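Local coordinates for protein FAD-binding oxidoreductase (Gulosibacter chungangensis, PDB 7PBG) that oxidises 4-alkylphenols such as 4-ethylphenol, probably dehydrogenating it to 4-vinylphenol, with a covalently held flavin-adenine dinucleotide as cofactor, at residues D66-V71 with E183-D188; M111-E116 with V125-V130; K145-P150 with G168-A173; A399-P404 with L435-H440. One frame throughout, in Å; residues are numbered along the deposited sequence.

Contact 1 of 4, residues D66-V71 with E183-D188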
# COMPACT_ATOMS: atom_id res chain seq x y z
N ASP A 66 23.43 -4.49 -17.80
CA ASP A 66 23.35 -3.64 -19.02
C ASP A 66 22.66 -2.32 -18.62
O ASP A 66 23.13 -1.25 -18.95
CB ASP A 66 22.57 -4.28 -20.16
CG ASP A 66 23.34 -5.33 -20.94
OD1 ASP A 66 24.51 -5.61 -20.59
OD2 ASP A 66 22.77 -5.85 -21.90
N VAL A 67 21.52 -2.41 -17.96
CA VAL A 67 20.82 -1.18 -17.47
C VAL A 67 21.79 -0.31 -16.65
O VAL A 67 21.84 0.94 -16.87
CB VAL A 67 19.53 -1.52 -16.71
CG1 VAL A 67 18.88 -0.24 -16.18
CG2 VAL A 67 18.56 -2.23 -17.60
N GLN A 68 22.54 -0.89 -15.72
CA GLN A 68 23.47 -0.09 -14.88
C GLN A 68 24.48 0.66 -15.76
O GLN A 68 24.75 1.82 -15.50
CB GLN A 68 24.24 -0.95 -13.89
CG GLN A 68 23.33 -1.72 -12.96
CD GLN A 68 24.17 -2.58 -12.05
OE1 GLN A 68 24.35 -3.77 -12.32
NE2 GLN A 68 24.74 -1.95 -11.02
N VAL A 69 25.09 -0.03 -16.71
CA VAL A 69 26.17 0.57 -17.54
C VAL A 69 25.55 1.64 -18.42
O VAL A 69 26.19 2.69 -18.58
CB VAL A 69 27.00 -0.45 -18.34
CG1 VAL A 69 26.21 -1.26 -19.31
CG2 VAL A 69 28.16 0.23 -19.09
N ILE A 70 24.35 1.42 -18.96
CA ILE A 70 23.65 2.47 -19.78
C ILE A 70 23.41 3.73 -18.92
O ILE A 70 23.62 4.88 -19.38
CB ILE A 70 22.34 1.94 -20.37
CG1 ILE A 70 22.61 0.87 -21.45
CG2 ILE A 70 21.45 3.05 -20.90
CD1 ILE A 70 21.46 -0.10 -21.64
N VAL A 71 22.95 3.53 -17.69
CA VAL A 71 22.65 4.69 -16.79
C VAL A 71 23.94 5.46 -16.49
O VAL A 71 23.90 6.72 -16.43
CB VAL A 71 21.97 4.17 -15.52
CG1 VAL A 71 21.92 5.28 -14.48
CG2 VAL A 71 20.56 3.69 -15.84
N GLU A 183 13.47 -5.01 -7.85
CA GLU A 183 14.87 -4.64 -8.10
C GLU A 183 14.84 -3.39 -8.97
O GLU A 183 14.12 -3.39 -10.00
CB GLU A 183 15.63 -5.79 -8.76
CG GLU A 183 17.11 -5.48 -8.97
CD GLU A 183 17.87 -6.67 -9.54
OE1 GLU A 183 17.79 -6.88 -10.75
OE2 GLU A 183 18.49 -7.42 -8.77
N VAL A 184 15.62 -2.39 -8.59
CA VAL A 184 15.59 -1.07 -9.23
C VAL A 184 17.02 -0.63 -9.46
O VAL A 184 17.79 -0.58 -8.53
CB VAL A 184 14.76 -0.04 -8.41
CG1 VAL A 184 14.68 1.29 -9.10
CG2 VAL A 184 13.35 -0.53 -8.13
N VAL A 185 17.32 -0.22 -10.68
CA VAL A 185 18.59 0.50 -10.96
C VAL A 185 18.27 1.97 -10.75
O VAL A 185 17.43 2.53 -11.45
CB VAL A 185 19.12 0.19 -12.37
CG1 VAL A 185 20.35 1.04 -12.65
CG2 VAL A 185 19.38 -1.28 -12.53
N LEU A 186 18.95 2.56 -9.79
CA LEU A 186 18.77 3.98 -9.45
C LEU A 186 19.53 4.82 -10.49
O LEU A 186 20.24 4.28 -11.31
CB LEU A 186 19.25 4.26 -8.03
CG LEU A 186 18.49 3.52 -6.94
CD1 LEU A 186 19.19 3.66 -5.58
CD2 LEU A 186 17.06 4.01 -6.85
N ALA A 187 19.34 6.11 -10.42
CA ALA A 187 19.77 7.09 -11.45
C ALA A 187 21.29 7.25 -11.49
O ALA A 187 21.74 7.73 -12.53
CB ALA A 187 19.08 8.42 -11.23
N ASP A 188 22.03 6.72 -10.51
CA ASP A 188 23.51 6.65 -10.51
C ASP A 188 24.02 5.28 -10.93
O ASP A 188 25.23 5.05 -10.88
CB ASP A 188 24.07 7.04 -9.13
CG ASP A 188 23.80 6.03 -8.02
OD1 ASP A 188 22.83 5.23 -8.14
OD2 ASP A 188 24.55 6.08 -7.03
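Val67, Gln68 and Val71 lie along the inner side of a helix that runs nearly parallel to the strand carrying Val185, the axes of helix 66-71 and strand 183-186 inclined by 18° and 8.8 Å apart at closest approach. Val185 is the central residue on the strand side. Its CG2 lies 3.8 Å from Val67 CG1 and is also met by Gln68 CG at 4.0 Å, while its CG1 lies 4.2 Å from Val71 CG2. All three valines hold CG1 anti to the backbone N (chi1 178° in Val67), which sends the touching methyl of Val67 down onto the strand. Val71 goes further along the helix: its CG1 sits 3.1 Å from Ala187 O, where the chain leaves the strand. That oxygen takes a hydrogen bond from Asn75, one turn on. The Gln68 chain stays extended, crosses Val185 at about a right angle, and gives its amide NE2 to Gly189 O. Ile227 of the neighbouring strand 226-237 touches both Val67 and Val71, continuing the apolar layer. This is aliphatic helix-on-sheet packing, as in the alpha+beta FAD-binding domain of the PCMH type.

Contact 2 of 4, residues M111-E116 with V125-V130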
# COMPACT_ATOMS: atom_id res chain seq x y z
N MET A 111 14.52 -8.61 -21.64
CA MET A 111 14.39 -8.98 -20.22
C MET A 111 12.95 -9.42 -19.98
O MET A 111 12.13 -8.56 -19.57
CB MET A 111 14.78 -7.79 -19.35
CG MET A 111 16.24 -7.40 -19.58
SD MET A 111 16.72 -5.89 -18.69
CE MET A 111 16.72 -6.51 -17.01
N ASN A 112 12.62 -10.68 -20.32
CA ASN A 112 11.21 -11.05 -20.55
C ASN A 112 10.84 -12.37 -19.88
O ASN A 112 9.78 -12.90 -20.24
CB ASN A 112 10.86 -11.01 -22.03
CG ASN A 112 11.65 -12.05 -22.81
OD1 ASN A 112 12.41 -12.83 -22.22
ND2 ASN A 112 11.45 -12.09 -24.11
N ARG A 113 11.58 -12.80 -18.87
CA ARG A 113 11.33 -14.10 -18.19
C ARG A 113 10.37 -13.94 -17.01
O ARG A 113 10.47 -12.98 -16.19
CB ARG A 113 12.65 -14.76 -17.77
CG ARG A 113 13.50 -15.19 -18.96
CD ARG A 113 13.99 -16.61 -18.92
NE ARG A 113 14.91 -16.89 -17.82
CZ ARG A 113 16.20 -16.52 -17.73
NH1 ARG A 113 16.78 -15.86 -18.73
NH2 ARG A 113 16.94 -16.87 -16.69
N VAL A 114 9.50 -14.95 -16.87
CA VAL A 114 8.90 -15.28 -15.57
C VAL A 114 9.94 -16.08 -14.79
O VAL A 114 10.42 -17.15 -15.32
CB VAL A 114 7.61 -16.09 -15.78
CG1 VAL A 114 7.06 -16.57 -14.46
CG2 VAL A 114 6.60 -15.32 -16.62
N LEU A 115 10.30 -15.63 -13.60
CA LEU A 115 11.41 -16.23 -12.82
C LEU A 115 10.90 -17.19 -11.75
O LEU A 115 11.70 -17.99 -11.27
CB LEU A 115 12.27 -15.14 -12.22
CG LEU A 115 12.93 -14.28 -13.29
CD1 LEU A 115 13.66 -13.17 -12.66
CD2 LEU A 115 13.89 -15.09 -14.16
N GLU A 116 9.64 -17.07 -11.36
CA GLU A 116 9.11 -17.89 -10.26
C GLU A 116 7.59 -17.86 -10.38
O GLU A 116 7.02 -16.79 -10.56
CB GLU A 116 9.57 -17.39 -8.90
CG GLU A 116 9.09 -18.27 -7.74
CD GLU A 116 9.70 -17.96 -6.38
OE1 GLU A 116 10.39 -16.95 -6.28
OE2 GLU A 116 9.48 -18.77 -5.43
N VAL A 125 7.13 -13.92 -9.95
CA VAL A 125 8.23 -12.94 -10.11
C VAL A 125 8.43 -12.71 -11.60
O VAL A 125 8.62 -13.72 -12.37
CB VAL A 125 9.53 -13.36 -9.41
CG1 VAL A 125 10.66 -12.35 -9.62
CG2 VAL A 125 9.28 -13.64 -7.94
N VAL A 126 8.42 -11.46 -12.01
CA VAL A 126 8.45 -11.14 -13.45
C VAL A 126 9.57 -10.16 -13.76
O VAL A 126 9.88 -9.29 -12.93
CB VAL A 126 7.09 -10.61 -13.96
CG1 VAL A 126 6.03 -11.67 -13.78
CG2 VAL A 126 6.68 -9.32 -13.27
N GLU A 127 10.10 -10.30 -14.94
CA GLU A 127 10.95 -9.28 -15.58
C GLU A 127 10.06 -8.33 -16.37
O GLU A 127 8.86 -8.56 -16.62
CB GLU A 127 12.02 -9.99 -16.44
CG GLU A 127 12.97 -10.80 -15.60
CD GLU A 127 14.17 -11.34 -16.34
OE1 GLU A 127 13.98 -11.74 -17.51
OE2 GLU A 127 15.32 -11.23 -15.80
N PRO A 128 10.62 -7.23 -16.87
CA PRO A 128 9.80 -6.22 -17.52
C PRO A 128 8.94 -6.69 -18.70
O PRO A 128 7.85 -6.23 -18.88
CB PRO A 128 10.84 -5.17 -17.97
CG PRO A 128 11.96 -5.33 -16.99
CD PRO A 128 12.03 -6.81 -16.66
N GLY A 129 9.45 -7.60 -19.53
CA GLY A 129 8.80 -7.94 -20.79
C GLY A 129 7.69 -8.95 -20.64
O GLY A 129 7.05 -9.29 -21.67
N VAL A 130 7.45 -9.45 -19.42
CA VAL A 130 6.33 -10.41 -19.23
C VAL A 130 5.00 -9.66 -19.34
O VAL A 130 4.74 -8.72 -18.55
CB VAL A 130 6.38 -11.14 -17.88
CG1 VAL A 130 5.21 -12.10 -17.75
CG2 VAL A 130 7.71 -11.87 -17.66
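The beta hairpin of strands 114-118 and 123-126 continues here past its paired ends into a type I turn from Glu127 to Val130, inside the FAD-binding domain. Val114 and Val126 form a non-hydrogen-bonded antiparallel pair, Glu116 and Val125 a hydrogen-bonded one, and the register slips by one residue between them, a beta bulge. Leu115 N gives a bond of 2.8 Å to Val125 O. Beyond the strands, Glu127 N donates to Arg113 O, and the Glu127 carboxylate answers: OE1 accepts Arg113 N at 3.0 Å through its anti lone pair. With CG anti to its carbonyl carbon (chi1 -65°), the Glu127 chain runs beside Arg113, and its CG lies 3.8 Å from Leu115 CD1. An alanine in place of Glu127 would probably leave Arg113 N without this acceptor and open a gap beside Leu115. Gly129 N, within the turn, donates to Met111 O at 2.8 Å. On the Val114 face, Val114 CG2 meets Val130 CG1 at 3.7 Å, over Leu135 of helix 132-142. Pro128 sits next to Ser85, an FAD-binding residue, and its carbonyl accepts Ser157 OG. The chemistry is thus mainly backbone pairing, with one carboxylate oxygen replacing a carbonyl as acceptor where the strands part.

Contact 3 of 4, residues K145-P150 with G168-A173; sequences KLMIDP and GYTPYA. With FAD (flavin-adenine dinucleotide), chain C.
Asp149 grips Thr170, whose OG1 makes an ST turn by accepting Tyr172 N at 3.0 Å, within a type I beta turn from Thr170 to Ala173. This is the tight part of the contact. Asp149 OD1 takes two bonds from one residue: an unusually short one of 2.5 Å from Thr170 OG1, and one of 2.9 Å from Thr170 N, which arrives on the syn side, 27° out of the carboxylate plane. Asp149 CG stands anti to its backbone N (chi1 -173°), carrying OD1 to the turn, while OD2 lies against Gly168 CA at 3.0 Å and also accepts His175 NE2. Gly168, having no side chain, lets OD2 come this close. An alanine in place of Asp149 is likely to leave Thr170 N and His175 without their acceptor and let the threonine hydroxyl turn. The looser flanks are bridged by water although the contact is buried. One water donates to Ile148 O and Thr170 OG1, another links Pro150 O with Tyr169 N, and Met147 CE only grazes Thr170 CG2 at 4.3 Å. The same loop reaches the flavin, where Arg371 makes a cation-pi contact with the Tyr169 ring and Tyr169 OH donates to FAD O4 at 2.6 Å, the oxygen lying in the plane of that ring.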
# COMPACT_ATOMS: atom_id res chain seq x y z
N LYS A 145 -2.50 -23.42 -8.93
CA LYS A 145 -3.91 -22.98 -8.81
C LYS A 145 -3.95 -21.51 -8.37
O LYS A 145 -4.45 -21.17 -7.29
CB LYS A 145 -4.68 -23.89 -7.85
CG LYS A 145 -4.63 -25.37 -8.24
CD LYS A 145 -4.99 -25.65 -9.67
CE LYS A 145 -5.16 -27.13 -9.98
NZ LYS A 145 -4.10 -27.64 -10.89
N LEU A 146 -3.48 -20.66 -9.27
CA LEU A 146 -3.36 -19.20 -9.08
C LEU A 146 -3.96 -18.52 -10.30
O LEU A 146 -3.89 -19.08 -11.41
CB LEU A 146 -1.89 -18.82 -8.96
CG LEU A 146 -1.09 -19.43 -7.81
CD1 LEU A 146 0.32 -18.91 -7.94
CD2 LEU A 146 -1.68 -19.09 -6.46
N MET A 147 -4.48 -17.33 -10.09
CA MET A 147 -5.06 -16.46 -11.12
C MET A 147 -4.19 -15.22 -11.24
O MET A 147 -3.67 -14.71 -10.21
CB MET A 147 -6.46 -16.01 -10.71
CG MET A 147 -7.49 -17.08 -10.80
SD MET A 147 -8.97 -16.48 -9.97
CE MET A 147 -9.27 -14.96 -10.88
N ILE A 148 -4.09 -14.72 -12.44
CA ILE A 148 -3.54 -13.36 -12.62
C ILE A 148 -4.69 -12.34 -12.65
O ILE A 148 -5.87 -12.70 -12.66
CB ILE A 148 -2.67 -13.27 -13.86
CG1 ILE A 148 -3.49 -13.37 -15.14
CG2 ILE A 148 -1.58 -14.33 -13.84
CD1 ILE A 148 -2.81 -12.71 -16.32
N ASP A 149 -4.32 -11.07 -12.68
CA ASP A 149 -5.27 -9.94 -12.70
C ASP A 149 -4.89 -9.08 -13.90
O ASP A 149 -4.02 -8.17 -13.79
CB ASP A 149 -5.27 -9.10 -11.43
CG ASP A 149 -6.37 -8.06 -11.45
OD1 ASP A 149 -7.42 -8.32 -10.85
OD2 ASP A 149 -6.16 -7.01 -12.07
N PRO A 150 -5.39 -9.40 -15.11
CA PRO A 150 -5.04 -8.62 -16.28
C PRO A 150 -5.81 -7.30 -16.37
O PRO A 150 -6.99 -7.17 -16.06
CB PRO A 150 -5.40 -9.52 -17.47
CG PRO A 150 -6.54 -10.41 -16.93
CD PRO A 150 -6.30 -10.54 -15.43
N GLY A 168 -6.83 -3.86 -12.97
CA GLY A 168 -7.63 -4.88 -13.64
C GLY A 168 -8.99 -4.95 -13.01
O GLY A 168 -9.49 -3.94 -12.55
N TYR A 169 -9.55 -6.15 -12.92
CA TYR A 169 -11.01 -6.28 -12.68
C TYR A 169 -11.30 -7.42 -11.72
O TYR A 169 -12.52 -7.68 -11.53
CB TYR A 169 -11.73 -6.46 -14.01
CG TYR A 169 -11.48 -5.28 -14.88
CD1 TYR A 169 -12.15 -4.09 -14.63
CD2 TYR A 169 -10.42 -5.25 -15.75
CE1 TYR A 169 -11.83 -2.93 -15.30
CE2 TYR A 169 -10.06 -4.09 -16.39
CZ TYR A 169 -10.79 -2.93 -16.19
OH TYR A 169 -10.47 -1.75 -16.82
N THR A 170 -10.29 -8.14 -11.22
CA THR A 170 -10.57 -9.22 -10.23
C THR A 170 -10.58 -8.61 -8.83
O THR A 170 -10.36 -7.42 -8.65
CB THR A 170 -9.67 -10.43 -10.38
OG1 THR A 170 -8.45 -10.22 -9.66
CG2 THR A 170 -9.40 -10.81 -11.82
N PRO A 171 -10.75 -9.40 -7.75
CA PRO A 171 -10.54 -8.82 -6.41
C PRO A 171 -9.11 -8.28 -6.25
O PRO A 171 -8.91 -7.40 -5.44
CB PRO A 171 -10.77 -10.01 -5.48
CG PRO A 171 -11.74 -10.86 -6.25
CD PRO A 171 -11.23 -10.78 -7.68
N TYR A 172 -8.15 -8.81 -7.02
CA TYR A 172 -6.74 -8.30 -7.06
C TYR A 172 -6.57 -7.17 -8.08
O TYR A 172 -5.44 -6.98 -8.56
CB TYR A 172 -5.75 -9.46 -7.31
CG TYR A 172 -5.37 -10.24 -6.08
CD1 TYR A 172 -6.31 -10.65 -5.14
CD2 TYR A 172 -4.05 -10.56 -5.83
CE1 TYR A 172 -5.95 -11.37 -4.02
CE2 TYR A 172 -3.67 -11.27 -4.70
CZ TYR A 172 -4.63 -11.71 -3.81
OH TYR A 172 -4.20 -12.41 -2.72
N ALA A 173 -7.60 -6.35 -8.33
CA ALA A 173 -7.59 -5.31 -9.39
C ALA A 173 -6.50 -4.28 -9.14
O ALA A 173 -6.05 -3.63 -10.11
CB ALA A 173 -8.96 -4.68 -9.49
PA FAD C . 4.82 0.42 -20.07
O1A FAD C . 4.50 1.30 -21.23
O2A FAD C . 5.96 -0.56 -20.19
O5B FAD C . 5.11 1.34 -18.83
C5B FAD C . 4.29 2.46 -18.52
C4B FAD C . 5.16 3.47 -17.80
O4B FAD C . 5.62 2.93 -16.53
C3B FAD C . 6.45 3.89 -18.52
O3B FAD C . 6.20 4.90 -19.49
C2B FAD C . 7.36 4.29 -17.35
O2B FAD C . 7.04 5.61 -16.94
C1B FAD C . 6.98 3.25 -16.30
N9A FAD C . 7.74 2.03 -16.35
C8A FAD C . 7.35 0.87 -16.93
N7A FAD C . 8.25 -0.07 -16.80
C5A FAD C . 9.30 0.53 -16.16
C6A FAD C . 10.52 0.02 -15.70
N6A FAD C . 10.93 -1.23 -15.92
N1A FAD C . 11.35 0.89 -15.07
C2A FAD C . 10.92 2.16 -14.85
N3A FAD C . 9.78 2.73 -15.21
C4A FAD C . 9.00 1.84 -15.87
N1 FAD C . -4.80 0.49 -18.24
C2 FAD C . -5.13 -0.10 -17.10
O2 FAD C . -4.38 -0.01 -16.09
N3 FAD C . -6.22 -0.88 -17.00
C4 FAD C . -7.11 -1.04 -18.03
O4 FAD C . -8.06 -1.83 -17.90
C4X FAD C . -6.83 -0.41 -19.23
N5 FAD C . -7.68 -0.55 -20.20
C5X FAD C . -7.38 0.07 -21.39
C6 FAD C . -8.26 -0.09 -22.46
C7 FAD C . -8.01 0.46 -23.70
C7M FAD C . -9.00 0.24 -24.83
C8 FAD C . -6.81 1.18 -23.89
C8M FAD C . -6.49 1.79 -25.22
C9 FAD C . -5.95 1.38 -22.83
C9A FAD C . -6.19 0.82 -21.56
N10 FAD C . -5.31 0.94 -20.49
C10 FAD C . -5.59 0.32 -19.29
C1' FAD C . -4.00 1.64 -20.62
C2' FAD C . -2.86 0.72 -21.06
O2' FAD C . -3.29 -0.18 -22.14
C3' FAD C . -2.29 -0.20 -19.96
O3' FAD C . -2.15 0.51 -18.76
C4' FAD C . -0.96 -0.89 -20.28
O4' FAD C . -0.81 -2.08 -19.50
C5' FAD C . 0.20 0.04 -20.03
O5' FAD C . 1.30 -0.23 -20.92
P FAD C . 2.47 -1.23 -20.51
O1P FAD C . 3.16 -1.67 -21.77
O2P FAD C . 1.86 -2.27 -19.64
O3P FAD C . 3.46 -0.33 -19.64
O HOH W 1 -6.80 -12.36 -9.97
O HOH W 2 -8.67 -8.42 -14.41

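Contact 4 of 4, residues A399-P404 with L435-H440; sequences APVSAP and LREMHH
Met438 CG stands anti to its backbone N (chi1 -172°) and the chain bends only at chi3, a course that carries CE to 3.4 Å from Ser402 OG; Val401 likewise places CG2 anti to its N, over one face of the His439 ring. These side chains occupy the two faces of an antiparallel strand pair: Val401 and His439 are non-hydrogen-bonded partners, Ser402 and Met438 hydrogen-bonded ones. The latter exchange two backbone bonds of 2.8 Å, Ser402 N to Met438 O and Met438 N to Ser402 O. Further along, His440 N meets Pro400 O at 3.0 Å with a nearly straight N-H...O angle of 177°. One water donates to Pro400 O and bonds Ser402 OG. At the other end the Pro404 ring packs on Met438 CB and lays CD 3.0 Å from Arg436 O. Arg436 reaches Ala122 O and Tyr172 OH of the second subunit. The strands are neighbours in an eight-stranded antiparallel sheet, and both segments fall in the C-terminal FAD-linked oxidase family region. Glu437 OE1 accepts Leu435 N, and its OE2 accepts His439 NE2 at 2.7 Å on the anti side, which fixes the rotation of that ring, while the buried Arg436 O has no polar partner and lies against the proline ring.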
# COMPACT_ATOMS: atom_id res chain seq x y z
N ALA A 399 -9.36 10.63 -16.75
CA ALA A 399 -9.87 9.66 -15.74
C ALA A 399 -9.81 10.23 -14.33
O ALA A 399 -8.94 9.86 -13.56
CB ALA A 399 -9.12 8.39 -15.87
N PRO A 400 -10.71 11.16 -13.98
CA PRO A 400 -10.68 11.70 -12.64
C PRO A 400 -11.27 10.78 -11.58
O PRO A 400 -12.19 10.02 -11.82
CB PRO A 400 -11.53 12.95 -12.72
CG PRO A 400 -12.51 12.66 -13.83
CD PRO A 400 -11.71 11.82 -14.83
N VAL A 401 -10.84 11.05 -10.35
CA VAL A 401 -11.29 10.30 -9.17
C VAL A 401 -12.06 11.28 -8.29
O VAL A 401 -11.70 12.46 -8.22
CB VAL A 401 -10.12 9.63 -8.43
CG1 VAL A 401 -9.05 10.60 -7.97
CG2 VAL A 401 -10.61 8.74 -7.30
N SER A 402 -13.11 10.79 -7.64
CA SER A 402 -13.99 11.64 -6.81
C SER A 402 -14.67 10.81 -5.72
O SER A 402 -14.45 9.62 -5.68
CB SER A 402 -14.99 12.30 -7.69
OG SER A 402 -15.79 11.31 -8.30
N ALA A 403 -15.50 11.42 -4.87
CA ALA A 403 -16.32 10.64 -3.92
C ALA A 403 -17.51 10.00 -4.64
O ALA A 403 -18.16 10.59 -5.52
CB ALA A 403 -16.74 11.52 -2.76
N PRO A 404 -17.87 8.75 -4.25
CA PRO A 404 -19.06 8.12 -4.81
C PRO A 404 -20.32 8.94 -4.59
O PRO A 404 -20.65 9.39 -3.45
CB PRO A 404 -19.12 6.80 -4.08
CG PRO A 404 -17.67 6.49 -3.80
CD PRO A 404 -17.12 7.84 -3.38
N LEU A 435 -13.51 0.89 -4.06
CA LEU A 435 -13.98 0.42 -2.74
C LEU A 435 -14.67 1.61 -2.05
O LEU A 435 -15.88 1.50 -1.77
CB LEU A 435 -12.81 -0.12 -1.94
CG LEU A 435 -13.23 -0.91 -0.71
CD1 LEU A 435 -14.03 -2.13 -1.11
CD2 LEU A 435 -12.05 -1.31 0.18
N ARG A 436 -13.99 2.75 -1.94
CA ARG A 436 -14.59 3.98 -1.37
C ARG A 436 -14.47 5.16 -2.32
O ARG A 436 -15.03 6.20 -2.00
CB ARG A 436 -13.88 4.40 -0.07
CG ARG A 436 -13.99 3.37 1.04
CD ARG A 436 -13.02 3.66 2.19
NE ARG A 436 -13.40 2.89 3.35
CZ ARG A 436 -13.14 1.61 3.57
NH1 ARG A 436 -12.46 0.89 2.70
NH2 ARG A 436 -13.58 1.04 4.67
N GLU A 437 -13.88 4.95 -3.48
CA GLU A 437 -13.61 6.08 -4.41
C GLU A 437 -14.35 5.80 -5.70
O GLU A 437 -14.56 4.61 -6.02
CB GLU A 437 -12.11 6.30 -4.58
CG GLU A 437 -11.42 5.46 -5.64
CD GLU A 437 -11.27 3.97 -5.44
OE1 GLU A 437 -11.91 3.41 -4.52
OE2 GLU A 437 -10.59 3.36 -6.29
N MET A 438 -14.67 6.88 -6.42
CA MET A 438 -15.33 6.74 -7.73
C MET A 438 -14.37 7.25 -8.80
O MET A 438 -13.84 8.35 -8.71
CB MET A 438 -16.67 7.50 -7.79
CG MET A 438 -17.49 7.23 -9.08
SD MET A 438 -19.11 8.00 -8.91
CE MET A 438 -18.66 9.73 -9.10
N HIS A 439 -14.16 6.42 -9.83
CA HIS A 439 -13.51 6.80 -11.08
C HIS A 439 -14.54 7.06 -12.19
O HIS A 439 -15.52 6.29 -12.35
CB HIS A 439 -12.57 5.68 -11.53
CG HIS A 439 -11.60 5.28 -10.49
ND1 HIS A 439 -10.31 5.80 -10.46
CD2 HIS A 439 -11.70 4.43 -9.45
CE1 HIS A 439 -9.65 5.27 -9.44
NE2 HIS A 439 -10.48 4.43 -8.82
N HIS A 440 -14.27 8.11 -12.93
CA HIS A 440 -14.89 8.41 -14.24
C HIS A 440 -13.82 8.16 -15.28
O HIS A 440 -12.82 8.88 -15.29
CB HIS A 440 -15.48 9.81 -14.26
CG HIS A 440 -15.86 10.26 -15.62
ND1 HIS A 440 -15.91 11.59 -15.93
CD2 HIS A 440 -16.25 9.57 -16.72
CE1 HIS A 440 -16.29 11.73 -17.20
NE2 HIS A 440 -16.52 10.49 -17.70
O HOH W 3 -14.79 10.92 -10.73

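In the fold
Contacts 1, 2 and 3 all reach one antiparallel sheet of the FAD-binding region, whereas contact 4 lies in the separate eight-stranded sheet, its centre about 36 Å from that of contact 1. Contacts 1, 3 and 4 are buried; contact 2 is only partly so. Their chemistry follows their place: contact 1 is aliphatic helix-on-sheet packing, contacts 2 and 4 are strand pairing by backbone bonds, and contact 3 joins loops through a carboxylate and waters. Contacts 1 and 2 touch, Val67 CG2 lying 4.2 Å from Met111 SD. Helix 132-142 backs both contact 2 and contact 3. Contacts 3 and 4 of different subunits are joined by a hydrogen bond across the dimer.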